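Local coordinates for conserved hypothetical protein TM1158 (Thermotoga maritima, PDB 1O1Y) that is a putative glutamine amidotransferase, with a flavodoxin-like fold, that probably releases ammonia from glutamine for transfer to an acceptor substrate, at residues 127-132 with 161-167; 154-160 with 171-176; 139-145 with 225-229. Residues are numbered along the deposited sequence.

Contact 1 of 3, residues 127-132 with 161-167; sequences FVEKVS and TRVFTSE
Three backbone hydrogen bonds fix the antiparallel pairing of 127-132 with 161-167: Glu129 N to Thr165 O, Thr165 N to Glu129 O and Val131 N to Val163 O, each 2.9 Å and nearly straight. Glu129 and Thr165 form a hydrogen-bonded pair, CA atoms 5.3 Å apart, and Lys130 and Phe164 the non-hydrogen-bonded pair beside it, at 4.6 Å. Strands 127-130 and 161-165 approach to 4.6 Å, their N-to-C directions at 149°. Phe164 CA adds a CA-H...O contact to Glu129 O at 3.2 Å. Beyond the end of 127-130 a water donates to Val131 O (3.1 Å) and Arg162 O (2.8 Å). Both strands are interior members of the large mixed sheet of this flavodoxin-like fold; on its other edge, 161-165 makes a classic beta bulge, Val163 and Phe164 both facing Gly173. Phe164 (chi1 m) lays CD1 4.0 Å from Val128 CG2 and CE1 3.8 Å from Lys130 CB, while Lys130 NZ hydrogen-bonds to Phe137 O and Phe140 O. Thr165 CG2 meets Val131 CG1 at 3.6 Å.

Contact 2 of 3, residues 154-160 with 171-176; sequences FDLPRRA and NQGFVY
This is a largely apolar contact in which the loop after strand 152-154 folds over strand 173-176. Phe174 (chi1 p) points its CA-CB bond toward the loop and collects most of the apolar side-chain contacts: Phe154 CE2 lies 3.5 Å from Phe174 CD1, Leu156 CD1 3.7 Å from Phe174 CB, and Ala160 CB 3.7 Å from Phe174 CD2. The rings of Phe154 (chi1 p) and Phe174 are oblique, centroids 5.4 Å apart and planes at 71°, while Pro157 CD sits over one face of Phe174. The loop joins the small sheet of 114-116 and 152-154 to the large sheet of the glutamine amidotransferase fold; a type I beta turn from Pro157 to Ala160, closed by Ala160 N to Pro157 O at 3.0 Å, leads into strand 161-165. Asn171 (chi1 m) ties the loop down, ND2 donating to Phe154 O at 2.8 Å, and a water accepts from Asn171 ND2 (3.1 Å) and Leu156 N (3.0 Å). Tyr176 CZ lies over one face of the Arg159 guanidinium.

Contact 3 of 3, residues 139-145 with 225-229; sequences EFPDRLR and LKGLL. With SO4 (sulfate ion), chain I; SO4 (sulfate ion), chain E; SO4 (sulfate ion), chain H.
Leu228 is the knob: one side chain (chi1 m, chi2 t) projecting from the 225-229 part of helix 211-237 into a hollow walled by Glu139, Phe140, Pro141 and Leu144. Its CB rests on the Phe140 ring in a CH-pi contact, 4.0 Å from the centroid and 19° off the normal. Leu228 CD1 reaches Leu144 CD1 at 3.5 Å and Pro141 CD at 3.9 Å; Leu228 CD2 touches Glu139 O at 3.4 Å. One turn earlier Leu225 makes a second, shallower bump, its CD2 4.2 Å from Leu144 CD1 and 3.8 Å from Arg145 O. The C-terminal helix packs on loop 139-142 and the start of strand 143-150, in alpha/beta fashion; the axes of 143-145 and 225-229 approach to 11.3 Å, N-to-C directions at 119°. Nearby, Glu139 pairs with Arg235, Arg145 with Glu221, Arg143 NH2 with O2 of the chain E sulfate (2.9 Å) and Asp142 N with O4 of the chain I sulfate (2.7 Å). Cohesion between the two segments is apolar and rests on fit.

How the contacts relate
A mixed sheet organises all three contacts, showing how one sheet can seat loops and helices as well as strands. Across it run 173-176, 161-165, 125-130 and 143-150 in that order: contact 1 joins the middle two, and contacts 2 and 3 lie to either side of that pairing. Their centres are about 11 Å and about 12 Å from that of contact 1; contacts 2 and 3 are about 19 Å apart between centres, nearest atoms about 9 Å. Arg162 to Asn171 and Thr161 to Val175 link contact 1 to contact 2, as Lys130 to Asp142 links it to contact 3. Along the chain contact 1 alternates with each neighbour, whereas contact 3 spans contact 2; its C-terminal helix packs against strand 143-150.

Contact 1 of 3, residues 127-132 with 161-167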
loop_
_atom_site.group_PDB
_atom_site.type_symbol
_atom_site.label_atom_id
_atom_site.label_comp_id
_atom_site.label_asym_id
_atom_site.label_seq_id
_atom_site.Cartn_x
_atom_site.Cartn_y
_atom_site.Cartn_z
ATOM N N PHE A 127 -4.011 -6.148 -14.581
ATOM C CA PHE A 127 -2.996 -7.167 -14.259
ATOM C C PHE A 127 -1.652 -6.575 -13.821
ATOM O O PHE A 127 -1.178 -5.569 -14.363
ATOM C CB PHE A 127 -2.751 -8.055 -15.483
ATOM C CG PHE A 127 -3.879 -9.031 -15.776
ATOM C CD1 PHE A 127 -4.241 -9.977 -14.865
ATOM C CD2 PHE A 127 -4.554 -8.991 -16.976
ATOM C CE1 PHE A 127 -5.263 -10.901 -15.123
ATOM C CE2 PHE A 127 -5.597 -9.897 -17.216
ATOM C CZ PHE A 127 -5.930 -10.842 -16.283
ATOM N N VAL A 128 -1.009 -7.278 -12.894
ATOM C CA VAL A 128 0.393 -7.152 -12.575
ATOM C C VAL A 128 0.956 -8.550 -12.678
ATOM O O VAL A 128 0.250 -9.556 -12.541
ATOM C CB VAL A 128 0.672 -6.598 -11.153
ATOM C CG1 VAL A 128 0.235 -5.127 -11.101
ATOM C CG2 VAL A 128 0.030 -7.414 -10.065
ATOM N N GLU A 129 2.239 -8.612 -12.969
ATOM C CA GLU A 129 2.925 -9.876 -13.125
ATOM C C GLU A 129 4.094 -9.967 -12.099
ATOM O O GLU A 129 4.825 -8.983 -11.804
ATOM C CB GLU A 129 3.448 -10.011 -14.566
ATOM C CG GLU A 129 2.357 -9.915 -15.656
ATOM C CD GLU A 129 1.931 -8.514 -16.024
ATOM O OE1 GLU A 129 2.780 -7.599 -16.051
ATOM O OE2 GLU A 129 0.687 -8.320 -16.280
ATOM N N LYS A 130 4.237 -11.139 -11.531
ATOM C CA LYS A 130 5.220 -11.428 -10.503
ATOM C C LYS A 130 6.531 -11.909 -11.081
ATOM O O LYS A 130 6.581 -12.889 -11.772
ATOM C CB LYS A 130 4.651 -12.400 -9.460
ATOM C CG LYS A 130 5.530 -12.537 -8.173
ATOM C CD LYS A 130 5.034 -13.575 -7.162
ATOM C CE LYS A 130 5.457 -14.970 -7.456
ATOM N NZ LYS A 130 5.147 -15.916 -6.333
ATOM N N VAL A 131 7.600 -11.156 -10.797
ATOM C CA VAL A 131 8.866 -11.331 -11.440
ATOM C C VAL A 131 9.981 -11.699 -10.445
ATOM O O VAL A 131 11.156 -11.564 -10.717
ATOM C CB VAL A 131 9.227 -10.065 -12.262
ATOM C CG1 VAL A 131 8.207 -9.837 -13.342
ATOM C CG2 VAL A 131 9.334 -8.812 -11.415
ATOM N N SER A 132 9.591 -12.230 -9.298
ATOM C CA SER A 132 10.537 -12.658 -8.272
ATOM C C SER A 132 9.995 -13.833 -7.476
ATOM O O SER A 132 8.797 -13.903 -7.222
ATOM C CB SER A 132 10.751 -11.507 -7.280
ATOM O OG SER A 132 11.570 -11.882 -6.194
ATOM N N THR A 161 14.740 -5.332 -4.764
ATOM C CA THR A 161 14.327 -6.363 -5.706
ATOM C C THR A 161 12.994 -6.044 -6.268
ATOM O O THR A 161 12.052 -5.855 -5.520
ATOM C CB THR A 161 14.260 -7.691 -4.953
ATOM O OG1 THR A 161 15.580 -7.974 -4.507
ATOM C CG2 THR A 161 13.920 -8.845 -5.900
ATOM N N ARG A 162 12.869 -5.984 -7.590
ATOM C CA ARG A 162 11.539 -5.853 -8.192
ATOM C C ARG A 162 10.783 -7.168 -8.023
ATOM O O ARG A 162 11.329 -8.229 -8.300
ATOM C CB ARG A 162 11.631 -5.589 -9.694
ATOM C CG ARG A 162 10.266 -5.317 -10.350
ATOM C CD ARG A 162 10.321 -5.042 -11.848
ATOM N NE ARG A 162 11.066 -3.813 -12.142
ATOM C CZ ARG A 162 12.293 -3.727 -12.639
ATOM N NH1 ARG A 162 13.032 -4.801 -12.991
ATOM N NH2 ARG A 162 12.801 -2.510 -12.802
ATOM N N VAL A 163 9.562 -7.078 -7.525
ATOM C CA VAL A 163 8.705 -8.243 -7.347
ATOM C C VAL A 163 7.514 -8.235 -8.301
ATOM O O VAL A 163 7.038 -9.325 -8.677
ATOM C CB VAL A 163 8.264 -8.390 -5.875
ATOM C CG1 VAL A 163 7.347 -9.616 -5.664
ATOM C CG2 VAL A 163 9.506 -8.601 -5.014
ATOM N N PHE A 164 6.997 -7.068 -8.622
ATOM C CA PHE A 164 5.922 -6.948 -9.580
ATOM C C PHE A 164 6.199 -5.933 -10.678
ATOM O O PHE A 164 6.728 -4.838 -10.435
ATOM C CB PHE A 164 4.594 -6.582 -8.915
ATOM C CG PHE A 164 4.094 -7.623 -7.926
ATOM C CD1 PHE A 164 3.350 -8.738 -8.360
ATOM C CD2 PHE A 164 4.417 -7.517 -6.591
ATOM C CE1 PHE A 164 2.913 -9.696 -7.470
ATOM C CE2 PHE A 164 3.983 -8.491 -5.714
ATOM C CZ PHE A 164 3.241 -9.590 -6.159
ATOM N N THR A 165 5.727 -6.279 -11.862
ATOM C CA THR A 165 5.719 -5.395 -13.016
ATOM C C THR A 165 4.343 -5.341 -13.666
ATOM O O THR A 165 3.414 -5.971 -13.214
ATOM C CB THR A 165 6.831 -5.849 -13.985
ATOM O OG1 THR A 165 7.098 -4.833 -14.967
ATOM C CG2 THR A 165 6.409 -7.069 -14.773
ATOM N N SER A 166 4.231 -4.579 -14.751
ATOM C CA SER A 166 3.008 -4.509 -15.512
ATOM C C SER A 166 3.282 -4.033 -16.918
ATOM O O SER A 166 4.370 -3.550 -17.245
ATOM C CB SER A 166 1.999 -3.571 -14.867
ATOM O OG SER A 166 2.442 -2.211 -14.867
ATOM N N GLU A 167 2.269 -4.148 -17.762
ATOM C CA GLU A 167 2.370 -3.597 -19.087
ATOM C C GLU A 167 2.555 -2.076 -19.111
ATOM O O GLU A 167 3.392 -1.574 -19.861
ATOM C CB GLU A 167 1.186 -4.043 -19.929
ATOM C CG GLU A 167 1.452 -3.883 -21.403
ATOM C CD GLU A 167 0.477 -4.672 -22.221
ATOM O OE1 GLU A 167 -0.609 -4.116 -22.485
ATOM O OE2 GLU A 167 0.786 -5.840 -22.564
HETATM O O HOH W 1 13.053 -9.209 -10.275
#

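Contact 2 of 3, residues 154-160 with 171-176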
loop_
_atom_site.group_PDB
_atom_site.type_symbol
_atom_site.label_atom_id
_atom_site.label_comp_id
_atom_site.label_asym_id
_atom_site.label_seq_id
_atom_site.Cartn_x
_atom_site.Cartn_y
_atom_site.Cartn_z
ATOM N N PHE A 154 7.604 5.230 -10.059
ATOM C CA PHE A 154 8.920 5.409 -9.503
ATOM C C PHE A 154 9.929 4.523 -10.213
ATOM O O PHE A 154 9.574 3.547 -10.862
ATOM C CB PHE A 154 8.923 5.110 -7.984
ATOM C CG PHE A 154 8.278 3.789 -7.618
ATOM C CD1 PHE A 154 6.926 3.719 -7.315
ATOM C CD2 PHE A 154 9.019 2.611 -7.630
ATOM C CE1 PHE A 154 6.332 2.476 -7.040
ATOM C CE2 PHE A 154 8.434 1.378 -7.348
ATOM C CZ PHE A 154 7.095 1.314 -7.064
ATOM N N ASP A 155 11.198 4.894 -10.062
ATOM C CA ASP A 155 12.330 4.039 -10.420
ATOM C C ASP A 155 12.527 2.990 -9.330
ATOM O O ASP A 155 12.175 3.190 -8.181
ATOM C CB ASP A 155 13.586 4.851 -10.504
ATOM C CG ASP A 155 13.650 5.719 -11.739
ATOM O OD1 ASP A 155 12.927 5.412 -12.725
ATOM O OD2 ASP A 155 14.413 6.714 -11.793
ATOM N N LEU A 156 13.099 1.853 -9.701
ATOM C CA LEU A 156 13.430 0.810 -8.725
ATOM C C LEU A 156 14.662 1.216 -7.935
ATOM O O LEU A 156 15.689 1.495 -8.510
ATOM C CB LEU A 156 13.700 -0.501 -9.464
ATOM C CG LEU A 156 14.038 -1.751 -8.637
ATOM C CD1 LEU A 156 12.830 -2.181 -7.875
ATOM C CD2 LEU A 156 14.511 -2.845 -9.539
ATOM N N PRO A 157 14.575 1.297 -6.604
ATOM C CA PRO A 157 15.753 1.672 -5.842
ATOM C C PRO A 157 16.878 0.677 -6.049
ATOM O O PRO A 157 16.652 -0.520 -6.279
ATOM C CB PRO A 157 15.277 1.614 -4.399
ATOM C CG PRO A 157 13.807 1.856 -4.450
ATOM C CD PRO A 157 13.384 1.170 -5.739
ATOM N N ARG A 158 18.075 1.189 -5.954
ATOM C CA ARG A 158 19.258 0.402 -6.266
ATOM C C ARG A 158 19.309 -0.830 -5.388
ATOM O O ARG A 158 19.613 -1.926 -5.846
ATOM C CB ARG A 158 20.516 1.215 -6.071
ATOM C CG ARG A 158 21.767 0.432 -6.486
ATOM C CD ARG A 158 23.065 1.211 -6.331
ATOM N NE ARG A 158 23.068 1.924 -5.061
ATOM C CZ ARG A 158 23.566 1.457 -3.926
ATOM N NH1 ARG A 158 24.191 0.283 -3.878
ATOM N NH2 ARG A 158 23.471 2.199 -2.830
ATOM N N ARG A 159 19.018 -0.689 -4.120
ATOM C CA ARG A 159 19.187 -1.895 -3.302
ATOM C C ARG A 159 17.959 -2.883 -3.348
ATOM O O ARG A 159 17.991 -3.991 -2.793
ATOM C CB ARG A 159 19.539 -1.445 -1.883
ATOM C CG ARG A 159 20.950 -0.787 -1.759
ATOM C CD ARG A 159 21.118 0.080 -0.480
ATOM N NE ARG A 159 20.226 1.260 -0.484
ATOM C CZ ARG A 159 19.917 2.007 0.588
ATOM N NH1 ARG A 159 20.399 1.716 1.799
ATOM N NH2 ARG A 159 19.115 3.058 0.448
ATOM N N ALA A 160 16.905 -2.503 -4.059
ATOM C CA ALA A 160 15.657 -3.241 -4.019
ATOM C C ALA A 160 15.540 -4.322 -5.084
ATOM O O ALA A 160 16.166 -4.254 -6.164
ATOM C CB ALA A 160 14.479 -2.267 -4.135
ATOM N N ASN A 171 7.596 -0.756 -12.785
ATOM C CA ASN A 171 7.769 -0.928 -11.335
ATOM C C ASN A 171 6.452 -0.877 -10.574
ATOM O O ASN A 171 5.910 0.182 -10.324
ATOM C CB ASN A 171 8.776 0.100 -10.815
ATOM C CG ASN A 171 10.097 0.010 -11.516
ATOM O OD1 ASN A 171 10.667 -1.085 -11.651
ATOM N ND2 ASN A 171 10.632 1.164 -11.954
ATOM N N GLN A 172 5.925 -2.055 -10.277
ATOM C CA GLN A 172 4.648 -2.171 -9.549
ATOM C C GLN A 172 4.843 -2.570 -8.110
ATOM O O GLN A 172 3.946 -2.370 -7.292
ATOM C CB GLN A 172 3.735 -3.149 -10.280
ATOM C CG GLN A 172 3.129 -2.512 -11.558
ATOM C CD GLN A 172 1.989 -1.546 -11.318
ATOM O OE1 GLN A 172 1.592 -1.338 -10.165
ATOM N NE2 GLN A 172 1.444 -0.959 -12.414
ATOM N N GLY A 173 5.948 -3.215 -7.789
ATOM C CA GLY A 173 6.184 -3.648 -6.413
ATOM C C GLY A 173 7.638 -4.074 -6.219
ATOM O O GLY A 173 8.291 -4.552 -7.164
ATOM N N PHE A 174 8.168 -3.847 -5.018
ATOM C CA PHE A 174 9.544 -4.145 -4.717
ATOM C C PHE A 174 9.700 -4.472 -3.257
ATOM O O PHE A 174 8.843 -4.183 -2.460
ATOM C CB PHE A 174 10.474 -2.994 -5.132
ATOM C CG PHE A 174 10.264 -1.728 -4.340
ATOM C CD1 PHE A 174 9.321 -0.783 -4.734
ATOM C CD2 PHE A 174 10.985 -1.506 -3.175
ATOM C CE1 PHE A 174 9.137 0.370 -3.991
ATOM C CE2 PHE A 174 10.810 -0.321 -2.433
ATOM C CZ PHE A 174 9.876 0.606 -2.838
ATOM N N VAL A 175 10.831 -5.082 -2.944
ATOM C CA VAL A 175 11.194 -5.426 -1.585
ATOM C C VAL A 175 12.655 -4.987 -1.333
ATOM O O VAL A 175 13.533 -5.064 -2.216
ATOM C CB VAL A 175 11.073 -6.955 -1.318
ATOM C CG1 VAL A 175 11.659 -7.340 0.039
ATOM C CG2 VAL A 175 9.656 -7.416 -1.444
ATOM N N TYR A 176 12.883 -4.495 -0.134
ATOM C CA TYR A 176 14.210 -4.115 0.360
ATOM C C TYR A 176 14.247 -4.516 1.818
ATOM O O TYR A 176 13.613 -3.894 2.643
ATOM C CB TYR A 176 14.420 -2.604 0.218
ATOM C CG TYR A 176 15.712 -2.097 0.835
ATOM C CD1 TYR A 176 16.910 -2.218 0.181
ATOM C CD2 TYR A 176 15.716 -1.536 2.100
ATOM C CE1 TYR A 176 18.087 -1.782 0.785
ATOM C CE2 TYR A 176 16.881 -1.089 2.682
ATOM C CZ TYR A 176 18.056 -1.221 2.019
ATOM O OH TYR A 176 19.229 -0.785 2.601
HETATM O O HOH W 2 13.653 1.248 -12.627
#

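Contact 3 of 3, residues 139-145 with 225-229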
loop_
_atom_site.group_PDB
_atom_site.type_symbol
_atom_site.label_atom_id
_atom_site.label_comp_id
_atom_site.label_asym_id
_atom_site.label_seq_id
_atom_site.Cartn_x
_atom_site.Cartn_y
_atom_site.Cartn_z
ATOM N N GLU A 139 3.117 -17.242 -2.246
ATOM C CA GLU A 139 1.786 -17.762 -2.545
ATOM C C GLU A 139 1.119 -17.040 -3.701
ATOM O O GLU A 139 0.052 -17.492 -4.169
ATOM C CB GLU A 139 0.864 -17.615 -1.337
ATOM C CG GLU A 139 1.101 -18.673 -0.284
ATOM C CD GLU A 139 2.444 -18.539 0.391
ATOM O OE1 GLU A 139 3.188 -19.549 0.442
ATOM O OE2 GLU A 139 2.746 -17.419 0.876
ATOM N N PHE A 140 1.720 -15.939 -4.174
ATOM C CA PHE A 140 1.069 -15.109 -5.185
ATOM C C PHE A 140 1.268 -15.756 -6.554
ATOM O O PHE A 140 2.312 -16.342 -6.808
ATOM C CB PHE A 140 1.643 -13.684 -5.192
ATOM C CG PHE A 140 1.128 -12.794 -4.078
ATOM C CD1 PHE A 140 1.308 -13.130 -2.751
ATOM C CD2 PHE A 140 0.540 -11.584 -4.383
ATOM C CE1 PHE A 140 0.846 -12.298 -1.756
ATOM C CE2 PHE A 140 0.094 -10.749 -3.390
ATOM C CZ PHE A 140 0.226 -11.117 -2.062
ATOM N N PRO A 141 0.296 -15.618 -7.459
ATOM C CA PRO A 141 0.419 -16.223 -8.795
ATOM C C PRO A 141 1.287 -15.358 -9.727
ATOM O O PRO A 141 1.654 -14.233 -9.362
ATOM C CB PRO A 141 -1.019 -16.250 -9.285
ATOM C CG PRO A 141 -1.593 -15.029 -8.722
ATOM C CD PRO A 141 -1.013 -14.967 -7.298
ATOM N N ASP A 142 1.612 -15.900 -10.894
ATOM C CA ASP A 142 2.436 -15.200 -11.871
ATOM C C ASP A 142 1.748 -13.962 -12.435
ATOM O O ASP A 142 2.418 -12.978 -12.758
ATOM C CB ASP A 142 2.783 -16.140 -13.019
ATOM C CG ASP A 142 3.765 -17.219 -12.614
ATOM O OD1 ASP A 142 3.895 -18.195 -13.380
ATOM O OD2 ASP A 142 4.428 -17.147 -11.552
ATOM N N ARG A 143 0.418 -14.021 -12.550
ATOM C CA ARG A 143 -0.351 -12.941 -13.165
ATOM C C ARG A 143 -1.610 -12.744 -12.354
ATOM O O ARG A 143 -2.368 -13.695 -12.171
ATOM C CB ARG A 143 -0.633 -13.344 -14.589
ATOM C CG ARG A 143 -1.489 -12.459 -15.521
ATOM C CD ARG A 143 -1.691 -13.225 -16.808
ATOM N NE ARG A 143 -2.510 -12.646 -17.870
ATOM C CZ ARG A 143 -3.711 -13.038 -18.177
ATOM N NH1 ARG A 143 -4.317 -12.451 -19.187
ATOM N NH2 ARG A 143 -4.363 -13.969 -17.454
ATOM N N LEU A 144 -1.806 -11.534 -11.842
ATOM C CA LEU A 144 -2.804 -11.266 -10.775
ATOM C C LEU A 144 -3.576 -10.002 -11.168
ATOM O O LEU A 144 -2.963 -8.967 -11.492
ATOM C CB LEU A 144 -2.051 -11.039 -9.427
ATOM C CG LEU A 144 -2.915 -10.859 -8.154
ATOM C CD1 LEU A 144 -3.766 -12.098 -7.806
ATOM C CD2 LEU A 144 -2.041 -10.508 -6.991
ATOM N N ARG A 145 -4.896 -10.065 -11.059
ATOM C CA ARG A 145 -5.727 -8.879 -11.218
ATOM C C ARG A 145 -5.824 -8.134 -9.908
ATOM O O ARG A 145 -6.173 -8.696 -8.875
ATOM C CB ARG A 145 -7.101 -9.280 -11.696
ATOM C CG ARG A 145 -7.895 -8.132 -12.190
ATOM C CD ARG A 145 -9.274 -8.535 -12.759
ATOM N NE ARG A 145 -9.162 -9.194 -14.056
ATOM C CZ ARG A 145 -9.331 -10.494 -14.288
ATOM N NH1 ARG A 145 -9.635 -11.352 -13.306
ATOM N NH2 ARG A 145 -9.237 -10.945 -15.535
ATOM N N LEU A 225 -8.021 -12.225 -3.302
ATOM C CA LEU A 225 -7.131 -11.172 -2.851
ATOM C C LEU A 225 -6.969 -11.225 -1.323
ATOM O O LEU A 225 -5.860 -11.068 -0.831
ATOM C CB LEU A 225 -7.605 -9.832 -3.320
ATOM C CG LEU A 225 -7.381 -9.563 -4.818
ATOM C CD1 LEU A 225 -7.931 -8.212 -5.158
ATOM C CD2 LEU A 225 -5.941 -9.692 -5.199
ATOM N N LYS A 226 -8.048 -11.460 -0.589
ATOM C CA LYS A 226 -7.950 -11.540 0.860
ATOM C C LYS A 226 -7.031 -12.675 1.296
ATOM O O LYS A 226 -6.266 -12.524 2.257
ATOM C CB LYS A 226 -9.308 -11.705 1.516
ATOM C CG LYS A 226 -9.267 -11.497 3.006
ATOM C CD LYS A 226 -10.647 -11.616 3.585
ATOM C CE LYS A 226 -10.679 -11.284 5.043
ATOM N NZ LYS A 226 -12.064 -11.432 5.587
ATOM N N GLY A 227 -7.124 -13.812 0.628
ATOM C CA GLY A 227 -6.280 -14.938 0.939
ATOM C C GLY A 227 -4.795 -14.629 0.717
ATOM O O GLY A 227 -3.940 -14.998 1.549
ATOM N N LEU A 228 -4.476 -13.966 -0.386
ATOM C CA LEU A 228 -3.092 -13.566 -0.673
ATOM C C LEU A 228 -2.559 -12.525 0.338
ATOM O O LEU A 228 -1.428 -12.610 0.805
ATOM C CB LEU A 228 -2.990 -13.031 -2.079
ATOM C CG LEU A 228 -3.255 -14.048 -3.204
ATOM C CD1 LEU A 228 -3.280 -13.347 -4.552
ATOM C CD2 LEU A 228 -2.245 -15.115 -3.192
ATOM N N LEU A 229 -3.413 -11.596 0.685
ATOM C CA LEU A 229 -3.104 -10.545 1.640
ATOM C C LEU A 229 -2.800 -11.184 3.025
ATOM O O LEU A 229 -1.828 -10.799 3.695
ATOM C CB LEU A 229 -4.271 -9.575 1.688
ATOM C CG LEU A 229 -4.168 -8.363 2.625
ATOM C CD1 LEU A 229 -2.866 -7.574 2.463
ATOM C CD2 LEU A 229 -5.409 -7.445 2.444
HETATM S S SO4 I . 0.331 -19.778 -11.013
HETATM O O1 SO4 I . -1.080 -19.671 -10.695
HETATM O O2 SO4 I . 0.593 -20.781 -12.071
HETATM O O3 SO4 I . 1.060 -20.165 -9.816
HETATM O O4 SO4 I . 0.797 -18.484 -11.297
HETATM S S SO4 E . -8.088 -13.517 -18.614
HETATM O O1 SO4 E . -8.889 -14.405 -19.426
HETATM O O2 SO4 E . -7.282 -14.289 -17.714
HETATM O O3 SO4 E . -8.905 -12.575 -17.867
HETATM O O4 SO4 E . -7.331 -12.672 -19.508
HETATM S S SO4 H . -10.422 -15.860 -13.802
HETATM O O1 SO4 H . -11.633 -16.667 -13.912
HETATM O O2 SO4 H . -9.555 -16.402 -12.762
HETATM O O3 SO4 H . -10.641 -14.447 -13.434
HETATM O O4 SO4 H . -9.691 -16.005 -15.046
#